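Endo-1,4-beta-xylanase (Pseudoalteromonas haloplanktis, PDB 1H12) hydrolyses internal beta-1,4 linkages of xylan as a cold-adapted family 8 glycoside hydrolase, and probably acts on cellulose and related beta-glucans as well. Local coordinates at residues 279-287 with 379-387; 320-328 with 338-348. All coordinates share one frame; numbering follows the deposited sequence.

Contact 1 lies in the core, its centre about 7 Å from the centre of the chain, whereas contact 2, its centre about 18 Å out from that point, runs from buried helix side chains to an exposed turn. In contact 1 the starts of helices 283-296 and 379-392 face each other through aromatic and aliphatic side chains and one tyrosine hydroxyl; contact 2 ties a loop to the start of helix 342-351 with a disulfide, backbone hydrogen bonds and amide side chains. They meet where Trp283 NE1 approaches Gln327 O at 2.9 Å, probably a hydrogen bond. Both reach the same xylose, contact 1 through Asn382 and contact 2 through Gln327, Gly341 and Glu342.

Contact 1: 279-287 with 379-387; sequences EFDAWRVIM and RYYNGSLYM. With XYP (beta-D-xylopyranose), chain B.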
loop_
_atom_site.group_PDB
_atom_site.type_symbol
_atom_site.label_atom_id
_atom_site.label_comp_id
_atom_site.label_asym_id
_atom_site.label_seq_id
_atom_site.Cartn_x
_atom_site.Cartn_y
_atom_site.Cartn_z
ATOM N N GLU A 279 10.118 -4.747 8.738
ATOM C CA GLU A 279 9.082 -4.419 9.702
ATOM C C GLU A 279 7.787 -4.121 8.953
ATOM O O GLU A 279 7.572 -4.568 7.829
ATOM C CB GLU A 279 9.571 -3.331 10.677
ATOM C CG GLU A 279 10.146 -2.103 10.031
ATOM C CD GLU A 279 9.294 -1.536 8.904
ATOM O OE1 GLU A 279 8.436 -0.643 9.128
ATOM O OE2 GLU A 279 9.469 -2.071 7.769
ATOM N N PHE A 280 6.873 -3.385 9.578
ATOM C CA PHE A 280 5.546 -3.203 9.048
ATOM C C PHE A 280 5.510 -2.600 7.649
ATOM O O PHE A 280 4.767 -3.090 6.817
ATOM C CB PHE A 280 4.738 -2.383 10.062
ATOM C CG PHE A 280 4.943 -2.960 11.500
ATOM C CD1 PHE A 280 4.297 -4.138 11.844
ATOM C CD2 PHE A 280 5.944 -2.456 12.396
ATOM C CE1 PHE A 280 4.507 -4.744 13.097
ATOM C CE2 PHE A 280 6.129 -3.085 13.624
ATOM C CZ PHE A 280 5.415 -4.207 13.949
ATOM N N ASP A 281 6.281 -1.548 7.388
ATOM C CA ASP A 281 6.328 -1.013 6.049
ATOM C C ASP A 281 6.856 -2.073 5.069
ATOM O O ASP A 281 6.287 -2.301 4.006
ATOM C CB ASP A 281 7.195 0.237 5.938
ATOM C CG ASP A 281 6.485 1.528 6.196
ATOM O OD1 ASP A 281 5.256 1.485 6.568
ATOM O OD2 ASP A 281 7.055 2.612 6.006
ATOM N N ALA A 282 7.971 -2.697 5.445
ATOM C CA ALA A 282 8.632 -3.644 4.566
ATOM C C ALA A 282 7.757 -4.781 4.155
ATOM O O ALA A 282 7.950 -5.352 3.073
ATOM C CB ALA A 282 9.929 -4.115 5.177
ATOM N N TRP A 283 6.778 -5.166 4.968
ATOM C CA TRP A 283 5.830 -6.201 4.602
ATOM C C TRP A 283 5.269 -5.976 3.200
ATOM O O TRP A 283 4.978 -6.933 2.485
ATOM C CB TRP A 283 4.611 -6.271 5.505
ATOM C CG TRP A 283 4.799 -6.667 6.942
ATOM C CD1 TRP A 283 5.940 -7.051 7.601
ATOM C CD2 TRP A 283 3.754 -6.688 7.913
ATOM N NE1 TRP A 283 5.642 -7.308 8.906
ATOM C CE2 TRP A 283 4.308 -7.073 9.119
ATOM C CE3 TRP A 283 2.381 -6.417 7.860
ATOM C CZ2 TRP A 283 3.534 -7.168 10.256
ATOM C CZ3 TRP A 283 1.626 -6.521 8.959
ATOM C CH2 TRP A 283 2.197 -6.870 10.155
ATOM N N ARG A 284 5.014 -4.706 2.876
ATOM C CA ARG A 284 4.305 -4.394 1.649
ATOM C C ARG A 284 5.166 -4.500 0.404
ATOM O O ARG A 284 4.617 -4.475 -0.693
ATOM C CB ARG A 284 3.710 -2.953 1.734
ATOM C CG ARG A 284 2.730 -2.780 2.871
ATOM C CD ARG A 284 1.923 -1.506 2.766
ATOM N NE ARG A 284 2.653 -0.239 2.795
ATOM C CZ ARG A 284 3.002 0.406 3.892
ATOM N NH1 ARG A 284 2.894 -0.153 5.065
ATOM N NH2 ARG A 284 3.426 1.622 3.811
ATOM N N VAL A 285 6.470 -4.586 0.554
ATOM C CA VAL A 285 7.335 -4.584 -0.618
ATOM C C VAL A 285 7.027 -5.744 -1.548
ATOM O O VAL A 285 6.795 -5.523 -2.743
ATOM C CB VAL A 285 8.810 -4.535 -0.245
ATOM C CG1 VAL A 285 9.674 -4.586 -1.483
ATOM C CG2 VAL A 285 9.149 -3.300 0.577
ATOM N N ILE A 286 7.029 -6.986 -1.061
ATOM C CA ILE A 286 6.766 -8.074 -1.992
ATOM C C ILE A 286 5.299 -8.108 -2.468
ATOM O O ILE A 286 5.022 -8.606 -3.552
ATOM C CB ILE A 286 7.282 -9.432 -1.547
ATOM C CG1 ILE A 286 6.569 -9.986 -0.291
ATOM C CG2 ILE A 286 8.807 -9.386 -1.407
ATOM C CD1 ILE A 286 6.959 -11.432 0.028
ATOM N N MET A 287 4.388 -7.522 -1.690
ATOM C CA MET A 287 3.037 -7.283 -2.182
ATOM C C MET A 287 3.086 -6.380 -3.435
ATOM O O MET A 287 2.430 -6.683 -4.438
ATOM C CB MET A 287 2.198 -6.634 -1.086
ATOM C CG MET A 287 0.793 -6.361 -1.410
ATOM S SD MET A 287 -0.036 -5.514 -0.085
ATOM C CE MET A 287 0.552 -4.042 0.107
ATOM N N ARG A 379 -6.564 -4.405 14.285
ATOM C CA ARG A 379 -7.168 -4.576 13.007
ATOM C C ARG A 379 -6.897 -3.475 11.998
ATOM O O ARG A 379 -7.185 -3.671 10.818
ATOM C CB ARG A 379 -8.667 -4.843 13.117
ATOM C CG ARG A 379 -9.484 -3.639 13.530
ATOM C CD ARG A 379 -10.940 -4.001 13.596
ATOM N NE ARG A 379 -11.858 -2.934 13.892
ATOM C CZ ARG A 379 -12.232 -2.584 15.095
ATOM N NH1 ARG A 379 -11.622 -3.123 16.189
ATOM N NH2 ARG A 379 -13.201 -1.720 15.228
ATOM N N TYR A 380 -6.421 -2.299 12.402
ATOM C CA TYR A 380 -6.171 -1.264 11.382
ATOM C C TYR A 380 -5.217 -1.728 10.339
ATOM O O TYR A 380 -5.488 -1.698 9.157
ATOM C CB TYR A 380 -5.694 0.038 12.041
ATOM C CG TYR A 380 -5.022 0.962 11.027
ATOM C CD1 TYR A 380 -5.742 1.728 10.160
ATOM C CD2 TYR A 380 -3.642 1.049 10.984
ATOM C CE1 TYR A 380 -5.118 2.538 9.224
ATOM C CE2 TYR A 380 -2.996 1.867 10.042
ATOM C CZ TYR A 380 -3.759 2.597 9.148
ATOM O OH TYR A 380 -3.156 3.413 8.198
ATOM N N TYR A 381 -4.026 -2.120 10.742
ATOM C CA TYR A 381 -3.052 -2.390 9.702
ATOM C C TYR A 381 -3.311 -3.774 9.110
ATOM O O TYR A 381 -3.322 -3.934 7.834
ATOM C CB TYR A 381 -1.648 -2.180 10.141
ATOM C CG TYR A 381 -0.568 -2.307 9.070
ATOM C CD1 TYR A 381 -0.639 -1.660 7.878
ATOM C CD2 TYR A 381 0.564 -3.093 9.248
ATOM C CE1 TYR A 381 0.302 -1.835 6.894
ATOM C CE2 TYR A 381 1.535 -3.177 8.366
ATOM C CZ TYR A 381 1.404 -2.557 7.111
ATOM O OH TYR A 381 2.328 -2.700 6.089
ATOM N N ASN A 382 -3.621 -4.758 9.975
ATOM C CA ASN A 382 -3.981 -6.086 9.479
ATOM C C ASN A 382 -5.183 -6.072 8.562
ATOM O O ASN A 382 -5.176 -6.705 7.512
ATOM C CB ASN A 382 -4.193 -7.046 10.636
ATOM C CG ASN A 382 -2.874 -7.410 11.343
ATOM O OD1 ASN A 382 -2.822 -7.355 12.621
ATOM N ND2 ASN A 382 -1.908 -7.782 10.641
ATOM N N GLY A 383 -6.231 -5.366 8.954
ATOM C CA GLY A 383 -7.460 -5.322 8.219
ATOM C C GLY A 383 -7.358 -4.509 6.934
ATOM O O GLY A 383 -7.978 -4.863 5.930
ATOM N N SER A 384 -6.572 -3.430 6.942
ATOM C CA SER A 384 -6.411 -2.655 5.731
ATOM C C SER A 384 -5.703 -3.485 4.650
ATOM O O SER A 384 -6.086 -3.470 3.480
ATOM C CB SER A 384 -5.613 -1.408 6.017
ATOM O OG SER A 384 -6.302 -0.459 6.803
ATOM N N LEU A 385 -4.638 -4.186 5.039
ATOM C CA LEU A 385 -3.944 -5.040 4.089
ATOM C C LEU A 385 -4.775 -6.218 3.677
ATOM O O LEU A 385 -4.707 -6.650 2.516
ATOM C CB LEU A 385 -2.610 -5.519 4.653
ATOM C CG LEU A 385 -1.536 -4.447 4.765
ATOM C CD1 LEU A 385 -0.247 -5.049 5.371
ATOM C CD2 LEU A 385 -1.237 -3.797 3.472
ATOM N N TYR A 386 -5.547 -6.789 4.597
ATOM C CA TYR A 386 -6.427 -7.903 4.283
ATOM C C TYR A 386 -7.414 -7.506 3.168
ATOM O O TYR A 386 -7.629 -8.253 2.212
ATOM C CB TYR A 386 -7.154 -8.316 5.572
ATOM C CG TYR A 386 -8.042 -9.546 5.404
ATOM C CD1 TYR A 386 -9.363 -9.438 5.063
ATOM C CD2 TYR A 386 -7.543 -10.828 5.578
ATOM C CE1 TYR A 386 -10.194 -10.526 4.900
ATOM C CE2 TYR A 386 -8.359 -11.934 5.411
ATOM C CZ TYR A 386 -9.679 -11.780 5.063
ATOM O OH TYR A 386 -10.508 -12.858 4.912
ATOM N N MET A 387 -7.990 -6.317 3.282
ATOM C CA MET A 387 -8.912 -5.806 2.254
ATOM C C MET A 387 -8.220 -5.668 0.918
ATOM O O MET A 387 -8.721 -6.149 -0.101
ATOM C CB MET A 387 -9.485 -4.452 2.735
ATOM C CG MET A 387 -10.439 -3.800 1.767
ATOM S SD MET A 387 -12.088 -4.504 1.667
ATOM C CE MET A 387 -12.005 -5.594 0.217
HETATM O O1 XYP B . -4.133 -10.066 16.367
HETATM C C1 XYP B . -2.719 -9.827 16.486
HETATM C C2 XYP B . -2.219 -9.310 15.236
HETATM C C3 XYP B . -0.772 -8.986 15.235
HETATM C C4 XYP B . -0.369 -8.344 16.571
HETATM C C5 XYP B . -0.964 -9.081 17.758
HETATM O O2 XYP B . -2.515 -10.125 14.099
HETATM O O3 XYP B . -0.419 -8.201 14.097
HETATM O O4 XYP B . 1.016 -8.169 16.700
HETATM O O5 XYP B . -2.380 -9.187 17.575
#
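Tyr381 reaches across from helix 379-392 and sets its hydroxyl between Phe280 and Arg284. Tyr381 OH donates to Phe280 O at 2.6 Å, from above the carbonyl plane, and accepts from Arg284 NH1 at 2.8 Å. This second bond lies in the guanidinium plane, which stands 82° from the phenol ring. With CG anti to the backbone N (chi1 -174°), the ring is carried away from its own helix into the gap between the nearly parallel axes of the segments 283-287 and 379-387, 12.7 Å apart at closest approach. The CE2 corner of Tyr381 lies 3.4 Å from Trp283 CE3; the two ring planes are only 21° apart but slid so far that they barely overlap. Leu385 packs one turn further along: its CD1 lies over one face of the Tyr381 ring, toward the rim, and meets the Trp283 edge in plane. The other branch, Leu385 CD2, touches Met287 CE at 3.8 Å and the aliphatic part of Arg284. A bend further along its chain turns the Arg284 guanidinium back toward Asp281, with which it forms a salt bridge through weak hydrogen bonds; NH2 is also paired with Glu78 and Asp144. A phenylalanine at Tyr381 would probably leave Arg284 NH1 and Phe280 O without this shared partner, and the guanidinium less firmly fixed. On the neighbouring position of the helix, Asn382 lies close to O2 and O3 of the bound xylose. Parallel helices packed side by side next to the sugar site are characteristic of the (alpha/alpha)6 barrel of family 8 glycoside hydrolases.

Contact 2: 320-328 with 338-348; sequences NSKNCYEQV and GCAGEGQKAAN. With XYP (beta-D-xylopyranose), chain B.
Gln327 and Gly341 meet beside the bound xylose. The Gln327 amide group lies against O3 and O4 of the sugar, and Glu342 OE1 is 3.1 Å from its O2. Gly341 passes so close to O2 that a CB there would clash with it. Behind this first shell, the backbone sets Gln327 in place: its N donates to Gly338 O at 2.9 Å, nearly along the C=O axis, and Ala340 N donates to Tyr325 O. These two bonds flank a single beta bridge between Glu326 and Cys339. Gln344, on the first turn of helix 342-351, supports the same loop. Its chain runs out extended from a CG anti to the backbone N (chi1 -169°), letting Gln344 NE2 donate in its amide plane to Glu326 O at 3.0 Å while OE1 rests by Gln327 CA; Tyr278 OH also bonds to NE2. The Gln344 amide meets the Tyr325 ring at its edge, the two planes 82° apart. Tyr325 points in at the side of the helix, CE2 3.5 Å from Ala340 CB, and its OH accepts from Asn348 ND2 at 2.9 Å. Further out, the Cys324-Cys339 disulfide, SG to SG 2.1 Å, locks the loop to the residues before the helix. Lys322 curls over it, CE 3.6 Å from Cys339 SG, and brings NZ to Glu326 OE2 in a salt bridge. Asn320 ND2 meets that oxygen from the opposite face of the carboxylate, and its OD1 accepts from Lys322 N in an Asx turn. Gly341 is the N-cap of helix 342-351, and the disulfide-braced loop and helix start together form one wall of the xylose-binding pocket.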
loop_
_atom_site.group_PDB
_atom_site.type_symbol
_atom_site.label_atom_id
_atom_site.label_comp_id
_atom_site.label_asym_id
_atom_site.label_seq_id
_atom_site.Cartn_x
_atom_site.Cartn_y
_atom_site.Cartn_z
ATOM N N ASN A 320 11.539 -21.418 14.285
ATOM C CA ASN A 320 10.785 -20.641 15.267
ATOM C C ASN A 320 10.070 -21.581 16.213
ATOM O O ASN A 320 9.334 -22.472 15.789
ATOM C CB ASN A 320 9.781 -19.735 14.587
ATOM C CG ASN A 320 9.333 -18.604 15.509
ATOM O OD1 ASN A 320 8.584 -18.849 16.464
ATOM N ND2 ASN A 320 9.867 -17.409 15.306
ATOM N N SER A 321 10.214 -21.332 17.517
ATOM C CA SER A 321 9.567 -22.154 18.516
ATOM C C SER A 321 8.073 -22.094 18.510
ATOM O O SER A 321 7.431 -23.001 19.057
ATOM C CB SER A 321 10.114 -21.777 19.901
ATOM O OG SER A 321 9.651 -20.464 20.268
ATOM N N LYS A 322 7.494 -21.071 17.891
ATOM C CA LYS A 322 6.058 -20.938 17.783
ATOM C C LYS A 322 5.530 -21.473 16.480
ATOM O O LYS A 322 4.373 -21.339 16.179
ATOM C CB LYS A 322 5.662 -19.461 17.963
ATOM C CG LYS A 322 6.104 -18.854 19.315
ATOM C CD LYS A 322 5.904 -17.237 19.316
ATOM C CE LYS A 322 6.777 -16.466 18.244
ATOM N NZ LYS A 322 8.183 -16.474 18.448
ATOM N N ASN A 323 6.397 -22.012 15.610
ATOM C CA ASN A 323 5.996 -22.514 14.300
ATOM C C ASN A 323 5.318 -21.417 13.466
ATOM O O ASN A 323 4.330 -21.692 12.790
ATOM C CB ASN A 323 5.121 -23.742 14.383
ATOM C CG ASN A 323 5.089 -24.485 13.016
ATOM O OD1 ASN A 323 6.127 -24.640 12.377
ATOM N ND2 ASN A 323 3.909 -24.981 12.619
ATOM N N CYS A 324 5.841 -20.236 13.517
ATOM C CA CYS A 324 5.401 -19.116 12.695
ATOM C C CYS A 324 6.610 -18.375 12.206
ATOM O O CYS A 324 7.662 -18.420 12.866
ATOM C CB CYS A 324 4.501 -18.148 13.500
ATOM S SG CYS A 324 5.437 -17.275 14.797
ATOM N N TYR A 325 6.504 -17.674 11.097
ATOM C CA TYR A 325 7.439 -16.602 10.841
ATOM C C TYR A 325 6.870 -15.342 11.517
ATOM O O TYR A 325 5.664 -15.206 11.679
ATOM C CB TYR A 325 7.724 -16.374 9.354
ATOM C CG TYR A 325 6.556 -16.040 8.486
ATOM C CD1 TYR A 325 5.863 -17.032 7.795
ATOM C CD2 TYR A 325 6.126 -14.719 8.332
ATOM C CE1 TYR A 325 4.780 -16.743 6.986
ATOM C CE2 TYR A 325 5.048 -14.442 7.546
ATOM C CZ TYR A 325 4.350 -15.440 6.874
ATOM O OH TYR A 325 3.296 -15.088 6.046
ATOM N N GLU A 326 7.783 -14.475 11.941
ATOM C CA GLU A 326 7.447 -13.316 12.713
ATOM C C GLU A 326 7.262 -12.043 11.888
ATOM O O GLU A 326 7.545 -11.985 10.703
ATOM C CB GLU A 326 8.485 -13.112 13.813
ATOM C CG GLU A 326 8.500 -14.203 14.857
ATOM C CD GLU A 326 9.422 -13.950 16.032
ATOM O OE1 GLU A 326 9.973 -12.850 16.177
ATOM O OE2 GLU A 326 9.618 -14.927 16.809
ATOM N N GLN A 327 6.813 -11.001 12.588
ATOM C CA GLN A 327 6.531 -9.706 12.001
ATOM C C GLN A 327 7.742 -8.858 11.737
ATOM O O GLN A 327 7.663 -7.964 10.860
ATOM C CB GLN A 327 5.574 -8.935 12.934
ATOM C CG GLN A 327 4.192 -9.590 12.988
ATOM C CD GLN A 327 3.104 -8.764 13.658
ATOM O OE1 GLN A 327 3.357 -7.855 14.414
ATOM N NE2 GLN A 327 1.870 -9.087 13.327
ATOM N N VAL A 328 8.822 -9.058 12.454
ATOM C CA VAL A 328 10.006 -8.207 12.351
ATOM C C VAL A 328 11.290 -9.043 12.351
ATOM O O VAL A 328 11.531 -9.872 13.252
ATOM C CB VAL A 328 10.082 -7.178 13.464
ATOM C CG1 VAL A 328 11.346 -6.325 13.357
ATOM C CG2 VAL A 328 8.871 -6.280 13.489
ATOM N N GLY A 338 6.301 -10.814 17.536
ATOM C CA GLY A 338 5.083 -11.541 17.327
ATOM C C GLY A 338 5.041 -12.345 16.051
ATOM O O GLY A 338 5.665 -11.972 15.043
ATOM N N CYS A 339 4.285 -13.414 16.085
ATOM C CA CYS A 339 3.967 -14.156 14.914
ATOM C C CYS A 339 3.274 -13.283 13.880
ATOM O O CYS A 339 2.519 -12.385 14.211
ATOM C CB CYS A 339 3.084 -15.375 15.202
ATOM S SG CYS A 339 3.913 -16.710 16.097
ATOM N N ALA A 340 3.479 -13.603 12.606
ATOM C CA ALA A 340 2.808 -12.892 11.526
ATOM C C ALA A 340 1.331 -12.797 11.778
ATOM O O ALA A 340 0.652 -13.774 12.007
ATOM C CB ALA A 340 3.013 -13.607 10.233
ATOM N N GLY A 341 0.813 -11.623 11.604
ATOM C CA GLY A 341 -0.648 -11.449 11.616
ATOM C C GLY A 341 -1.258 -11.460 10.234
ATOM O O GLY A 341 -0.630 -11.814 9.246
ATOM N N GLU A 342 -2.512 -11.092 10.194
ATOM C CA GLU A 342 -3.264 -11.247 8.988
ATOM C C GLU A 342 -2.747 -10.367 7.865
ATOM O O GLU A 342 -2.776 -10.754 6.702
ATOM C CB GLU A 342 -4.751 -10.980 9.191
ATOM C CG GLU A 342 -5.431 -11.831 10.267
ATOM C CD GLU A 342 -5.455 -11.223 11.617
ATOM O OE1 GLU A 342 -4.670 -10.296 11.896
ATOM O OE2 GLU A 342 -6.309 -11.666 12.429
ATOM N N GLY A 343 -2.301 -9.151 8.208
ATOM C CA GLY A 343 -1.855 -8.230 7.166
ATOM C C GLY A 343 -0.579 -8.695 6.482
ATOM O O GLY A 343 -0.406 -8.516 5.284
ATOM N N GLN A 344 0.324 -9.277 7.270
ATOM C CA GLN A 344 1.562 -9.792 6.723
ATOM C C GLN A 344 1.276 -10.985 5.840
ATOM O O GLN A 344 1.832 -11.130 4.727
ATOM C CB GLN A 344 2.525 -10.102 7.862
ATOM C CG GLN A 344 3.929 -10.400 7.433
ATOM C CD GLN A 344 4.830 -10.768 8.559
ATOM O OE1 GLN A 344 4.385 -10.834 9.717
ATOM N NE2 GLN A 344 6.110 -11.041 8.239
ATOM N N LYS A 345 0.400 -11.885 6.315
ATOM C CA LYS A 345 0.003 -13.016 5.503
ATOM C C LYS A 345 -0.706 -12.569 4.216
ATOM O O LYS A 345 -0.520 -13.180 3.165
ATOM C CB LYS A 345 -0.895 -13.937 6.317
ATOM C CG LYS A 345 -0.185 -14.633 7.430
ATOM C CD LYS A 345 -1.085 -15.507 8.287
ATOM C CE LYS A 345 -0.293 -16.368 9.277
ATOM N NZ LYS A 345 -1.205 -17.065 10.239
ATOM N N ALA A 346 -1.478 -11.511 4.303
ATOM C CA ALA A 346 -2.160 -10.937 3.139
ATOM C C ALA A 346 -1.149 -10.378 2.110
ATOM O O ALA A 346 -1.249 -10.655 0.919
ATOM C CB ALA A 346 -3.108 -9.821 3.626
ATOM N N ALA A 347 -0.177 -9.619 2.579
ATOM C CA ALA A 347 0.864 -9.085 1.721
ATOM C C ALA A 347 1.573 -10.212 0.999
ATOM O O ALA A 347 1.844 -10.141 -0.192
ATOM C CB ALA A 347 1.830 -8.256 2.525
ATOM N N ASN A 348 1.888 -11.286 1.729
ATOM C CA ASN A 348 2.630 -12.390 1.178
ATOM C C ASN A 348 1.803 -13.177 0.160
ATOM O O ASN A 348 2.345 -13.749 -0.784
ATOM C CB ASN A 348 3.169 -13.281 2.288
ATOM C CG ASN A 348 4.228 -12.583 3.107
ATOM O OD1 ASN A 348 4.871 -11.635 2.596
ATOM N ND2 ASN A 348 4.478 -13.059 4.346
HETATM O O1 XYP B . -4.133 -10.066 16.367
HETATM C C1 XYP B . -2.719 -9.827 16.486
HETATM C C2 XYP B . -2.219 -9.310 15.236
HETATM C C3 XYP B . -0.772 -8.986 15.235
HETATM C C4 XYP B . -0.369 -8.344 16.571
HETATM C C5 XYP B . -0.964 -9.081 17.758
HETATM O O2 XYP B . -2.515 -10.125 14.099
HETATM O O3 XYP B . -0.419 -8.201 14.097
HETATM O O4 XYP B . 1.016 -8.169 16.700
HETATM O O5 XYP B . -2.380 -9.187 17.575
#